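Local coordinates for protein thymidylate synthase thyX (PDB 3N3Y) that probably makes dTMP by reductive methylation of dUMP, with methylenetetrahydrofolate as methyl donor and FAD and NADPH supplying the reducing power, at residues 92-100 and 151-162. Sequence-based numbering, arbitrary orientation.
Sequences SSRYTLREL and NDLAKYAMPESY. With UMP (2'-deoxyuridine 5'-monophosphate), chain G.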
loop_
_atom_site.group_PDB
_atom_site.type_symbol
_atom_site.label_atom_id
_atom_site.label_comp_id
_atom_site.label_asym_id
_atom_site.label_seq_id
_atom_site.Cartn_x
_atom_site.Cartn_y
_atom_site.Cartn_z
ATOM N N SER A 92 -16.335 -13.019 11.543
ATOM C CA SER A 92 -15.302 -13.581 12.404
ATOM C C SER A 92 -15.760 -14.880 13.055
ATOM O O SER A 92 -16.751 -14.913 13.785
ATOM C CB SER A 92 -14.926 -12.565 13.482
ATOM O OG SER A 92 -14.017 -13.108 14.411
ATOM N N SER A 93 -15.031 -15.953 12.793
ATOM C CA SER A 93 -15.332 -17.218 13.441
ATOM C C SER A 93 -15.142 -17.131 14.966
ATOM O O SER A 93 -15.823 -17.824 15.717
ATOM C CB SER A 93 -14.474 -18.352 12.862
ATOM O OG SER A 93 -13.130 -18.240 13.304
ATOM N N ARG A 94 -14.212 -16.291 15.420
ATOM C CA ARG A 94 -14.002 -16.111 16.856
ATOM C C ARG A 94 -15.271 -15.609 17.563
ATOM O O ARG A 94 -15.441 -15.815 18.762
ATOM C CB ARG A 94 -12.850 -15.133 17.136
ATOM C CG ARG A 94 -11.489 -15.537 16.568
ATOM C CD ARG A 94 -10.420 -14.506 16.940
ATOM N NE ARG A 94 -10.155 -14.488 18.381
ATOM C CZ ARG A 94 -9.750 -13.413 19.057
ATOM N NH1 ARG A 94 -9.559 -12.259 18.431
ATOM N NH2 ARG A 94 -9.534 -13.491 20.363
ATOM N N TYR A 95 -16.162 -14.947 16.835
ATOM C CA TYR A 95 -17.341 -14.374 17.475
ATOM C C TYR A 95 -18.689 -14.840 16.936
ATOM O O TYR A 95 -19.721 -14.383 17.404
ATOM C CB TYR A 95 -17.240 -12.839 17.511
ATOM C CG TYR A 95 -16.207 -12.399 18.531
ATOM C CD1 TYR A 95 -16.469 -12.510 19.902
ATOM C CD2 TYR A 95 -14.954 -11.929 18.134
ATOM C CE1 TYR A 95 -15.526 -12.139 20.852
ATOM C CE2 TYR A 95 -13.998 -11.550 19.075
ATOM C CZ TYR A 95 -14.291 -11.661 20.434
ATOM O OH TYR A 95 -13.355 -11.291 21.375
ATOM N N THR A 96 -18.688 -15.758 15.977
ATOM C CA THR A 96 -19.942 -16.192 15.376
ATOM C C THR A 96 -20.148 -17.712 15.372
ATOM O O THR A 96 -21.183 -18.194 14.902
ATOM C CB THR A 96 -20.045 -15.729 13.920
ATOM O OG1 THR A 96 -18.974 -16.320 13.182
ATOM C CG2 THR A 96 -19.977 -14.200 13.809
ATOM N N LEU A 97 -19.162 -18.464 15.857
ATOM C CA LEU A 97 -19.213 -19.932 15.778
ATOM C C LEU A 97 -20.388 -20.536 16.542
ATOM O O LEU A 97 -20.857 -21.620 16.211
ATOM C CB LEU A 97 -17.893 -20.568 16.240
ATOM C CG LEU A 97 -16.927 -20.913 15.097
ATOM C CD1 LEU A 97 -15.707 -21.711 15.591
ATOM C CD2 LEU A 97 -17.651 -21.675 13.983
ATOM N N ARG A 98 -20.860 -19.830 17.564
ATOM C CA ARG A 98 -22.004 -20.273 18.358
ATOM C C ARG A 98 -23.284 -20.485 17.521
ATOM O O ARG A 98 -24.256 -21.099 17.982
ATOM C CB ARG A 98 -22.250 -19.281 19.489
ATOM C CG ARG A 98 -21.733 -19.725 20.848
ATOM C CD ARG A 98 -22.940 -20.015 21.723
ATOM N NE ARG A 98 -24.068 -19.165 21.320
ATOM C CZ ARG A 98 -25.356 -19.465 21.499
ATOM N NH1 ARG A 98 -25.701 -20.607 22.086
ATOM N NH2 ARG A 98 -26.299 -18.620 21.089
ATOM N N GLU A 99 -23.275 -19.984 16.288
ATOM C CA GLU A 99 -24.344 -20.281 15.338
ATOM C C GLU A 99 -24.609 -21.791 15.197
ATOM O O GLU A 99 -25.707 -22.201 14.803
ATOM C CB GLU A 99 -24.016 -19.677 13.966
ATOM C CG GLU A 99 -22.858 -20.368 13.227
ATOM C CD GLU A 99 -22.362 -19.562 12.028
ATOM O OE1 GLU A 99 -23.016 -18.547 11.688
ATOM O OE2 GLU A 99 -21.327 -19.941 11.424
ATOM N N LEU A 100 -23.599 -22.608 15.502
ATOM C CA LEU A 100 -23.696 -24.075 15.382
ATOM C C LEU A 100 -24.322 -24.735 16.614
ATOM O O LEU A 100 -24.800 -25.866 16.554
ATOM C CB LEU A 100 -22.314 -24.703 15.147
ATOM C CG LEU A 100 -21.636 -24.573 13.785
ATOM C CD1 LEU A 100 -20.332 -25.371 13.759
ATOM C CD2 LEU A 100 -22.563 -25.036 12.669
ATOM N N ASN A 151 -15.165 -20.512 21.366
ATOM C CA ASN A 151 -14.879 -20.308 19.944
ATOM C C ASN A 151 -13.392 -20.286 19.591
ATOM O O ASN A 151 -12.983 -20.946 18.640
ATOM C CB ASN A 151 -15.515 -19.018 19.454
ATOM C CG ASN A 151 -17.032 -19.081 19.439
ATOM O OD1 ASN A 151 -17.632 -20.155 19.582
ATOM N ND2 ASN A 151 -17.666 -17.924 19.245
ATOM N N ASP A 152 -12.599 -19.532 20.364
ATOM C CA ASP A 152 -11.148 -19.401 20.153
ATOM C C ASP A 152 -10.384 -20.729 20.111
ATOM O O ASP A 152 -9.307 -20.803 19.515
ATOM C CB ASP A 152 -10.504 -18.495 21.224
ATOM C CG ASP A 152 -10.617 -16.999 20.892
ATOM O OD1 ASP A 152 -11.356 -16.642 19.940
ATOM O OD2 ASP A 152 -9.962 -16.177 21.589
ATOM N N LEU A 153 -10.923 -21.753 20.770
ATOM C CA LEU A 153 -10.314 -23.074 20.807
ATOM C C LEU A 153 -10.978 -23.965 19.779
ATOM O O LEU A 153 -10.314 -24.707 19.054
ATOM C CB LEU A 153 -10.470 -23.728 22.194
ATOM C CG LEU A 153 -9.842 -22.994 23.377
ATOM C CD1 LEU A 153 -10.124 -23.737 24.681
ATOM C CD2 LEU A 153 -8.340 -22.796 23.166
ATOM N N ALA A 154 -12.297 -23.895 19.714
ATOM C CA ALA A 154 -13.021 -24.785 18.825
ATOM C C ALA A 154 -12.653 -24.530 17.356
ATOM O O ALA A 154 -12.517 -25.475 16.580
ATOM C CB ALA A 154 -14.521 -24.687 19.061
ATOM N N LYS A 155 -12.451 -23.265 16.986
ATOM C CA LYS A 155 -12.116 -22.922 15.596
ATOM C C LYS A 155 -10.932 -23.722 15.003
ATOM O O LYS A 155 -10.818 -23.835 13.791
ATOM C CB LYS A 155 -11.902 -21.405 15.431
ATOM C CG LYS A 155 -10.630 -20.880 16.089
ATOM C CD LYS A 155 -10.571 -19.355 16.092
ATOM C CE LYS A 155 -9.702 -18.809 14.951
ATOM N NZ LYS A 155 -10.323 -19.010 13.613
ATOM N N TYR A 156 -10.079 -24.290 15.859
ATOM C CA TYR A 156 -8.988 -25.172 15.437
ATOM C C TYR A 156 -9.447 -26.466 14.759
ATOM O O TYR A 156 -8.695 -27.076 14.000
ATOM C CB TYR A 156 -8.043 -25.470 16.614
ATOM C CG TYR A 156 -7.156 -24.280 16.851
ATOM C CD1 TYR A 156 -7.643 -23.156 17.518
ATOM C CD2 TYR A 156 -5.857 -24.236 16.341
ATOM C CE1 TYR A 156 -6.854 -22.021 17.698
ATOM C CE2 TYR A 156 -5.059 -23.105 16.515
ATOM C CZ TYR A 156 -5.570 -21.996 17.196
ATOM O OH TYR A 156 -4.800 -20.854 17.385
ATOM N N ALA A 157 -10.686 -26.865 15.004
ATOM C CA ALA A 157 -11.212 -28.080 14.396
ATOM C C ALA A 157 -11.995 -27.804 13.109
ATOM O O ALA A 157 -12.493 -28.711 12.479
ATOM C CB ALA A 157 -12.091 -28.814 15.388
ATOM N N MET A 158 -12.118 -26.543 12.732
ATOM C CA MET A 158 -12.962 -26.179 11.610
ATOM C C MET A 158 -12.304 -26.500 10.254
ATOM O O MET A 158 -11.122 -26.236 10.054
ATOM C CB MET A 158 -13.304 -24.698 11.727
ATOM C CG MET A 158 -14.062 -24.097 10.574
ATOM S SD MET A 158 -14.425 -22.369 10.943
ATOM C CE MET A 158 -12.771 -21.740 11.207
ATOM N N PRO A 159 -13.073 -27.076 9.315
ATOM C CA PRO A 159 -12.503 -27.373 8.001
ATOM C C PRO A 159 -12.425 -26.104 7.144
ATOM O O PRO A 159 -13.192 -25.158 7.354
ATOM C CB PRO A 159 -13.526 -28.336 7.406
ATOM C CG PRO A 159 -14.820 -27.785 7.893
ATOM C CD PRO A 159 -14.515 -27.376 9.352
ATOM N N GLU A 160 -11.516 -26.089 6.181
ATOM C CA GLU A 160 -11.371 -24.929 5.298
ATOM C C GLU A 160 -12.578 -24.694 4.391
ATOM O O GLU A 160 -12.747 -23.604 3.872
ATOM C CB GLU A 160 -10.109 -25.054 4.450
ATOM C CG GLU A 160 -8.858 -25.234 5.265
ATOM C CD GLU A 160 -7.931 -24.050 5.152
ATOM O OE1 GLU A 160 -7.699 -23.596 4.005
ATOM O OE2 GLU A 160 -7.428 -23.586 6.203
ATOM N N SER A 161 -13.420 -25.701 4.205
ATOM C CA SER A 161 -14.601 -25.513 3.384
ATOM C C SER A 161 -15.699 -24.747 4.116
ATOM O O SER A 161 -16.751 -24.479 3.555
ATOM C CB SER A 161 -15.131 -26.850 2.871
ATOM O OG SER A 161 -15.380 -27.729 3.945
ATOM N N TYR A 162 -15.455 -24.394 5.368
ATOM C CA TYR A 162 -16.442 -23.653 6.135
ATOM C C TYR A 162 -16.749 -22.299 5.480
ATOM O O TYR A 162 -15.845 -21.575 5.074
ATOM C CB TYR A 162 -15.948 -23.427 7.549
ATOM C CG TYR A 162 -17.069 -23.100 8.496
ATOM C CD1 TYR A 162 -17.445 -21.787 8.742
ATOM C CD2 TYR A 162 -17.772 -24.117 9.135
ATOM C CE1 TYR A 162 -18.492 -21.496 9.611
ATOM C CE2 TYR A 162 -18.813 -23.835 9.999
ATOM C CZ TYR A 162 -19.169 -22.532 10.233
ATOM O OH TYR A 162 -20.200 -22.278 11.105
HETATM N N1 UMP G . -9.437 -11.420 11.961
HETATM C C2 UMP G . -8.165 -11.162 12.429
HETATM N N3 UMP G . -7.922 -11.231 13.789
HETATM C C4 UMP G . -8.947 -11.564 14.663
HETATM C C5 UMP G . -10.233 -11.823 14.186
HETATM C C6 UMP G . -10.459 -11.749 12.821
HETATM O O2 UMP G . -7.263 -10.873 11.634
HETATM O O4 UMP G . -8.712 -11.632 15.863
HETATM C "C1'" UMP G . -9.671 -11.372 10.516
HETATM C "C2'" UMP G . -9.029 -12.622 9.916
HETATM C "C3'" UMP G . -10.068 -13.122 8.932
HETATM C "C4'" UMP G . -11.385 -12.597 9.482
HETATM O "O3'" UMP G . -9.830 -12.537 7.675
HETATM O "O4'" UMP G . -11.054 -11.449 10.237
HETATM C "C5'" UMP G . -12.078 -13.618 10.396
HETATM O "O5'" UMP G . -11.102 -14.222 11.218
HETATM P P UMP G . -11.403 -15.268 12.400
HETATM O OP1 UMP G . -12.071 -16.437 11.748
HETATM O OP2 UMP G . -12.240 -14.629 13.486
HETATM O OP3 UMP G . -10.114 -15.678 13.033
HETATM O O HOH W 1 -13.393 -15.348 20.890
#
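Short helical turns at 93-96 and 151-154 come closest at R94 and N151, with CA atoms 5.3 Å apart, and the two segments contribute much of the phosphate-binding side of the dUMP site of the ThyX fold. The side-chain amide of N151 ties its segment to the backbone of the other: ND2 donates to R94 O (3.1 Å) from well above the carbonyl plane. A water bridges R94 O to D152 OD1. R94 suits its place because a guanidinium can serve two acceptors at once. Side-on, NE and NH2 grip D152: NH2 reaches OD2 on its syn side, nearly straight at 173°, whereas NE meets OD1 from above the carboxylate plane. A bend at chi3 (67°) turns the group so that its remaining nitrogen, NH1, lies 2.8 Å from UMP O4; D152 thus positions a base-binding residue, and K186 O of the second subunit also accepts from NH1. The small serines S92 and S93 let the phosphate come close: their hydroxyls donate to OP2 and OP1, joined by the backbone N-H groups of S93 and R94. K155, its chain bent near the tip, donates from NZ to S93 OG (2.9 Å) and only weakly to UMP OP3; R74, close to K155 NZ, also hydrogen-bonds to UMP, and the phosphate probably offsets the positive charges near it. Away from the ligand, branched L97 packs between the segments, CD1 against K155 CA and CD2 near the Y162 hydroxyl. Y162 is long enough to reach E99, which K91 also holds through OE1; at the ring's edge, Y162 OH donates to the anti side of E99 OE2 at 2.6 Å.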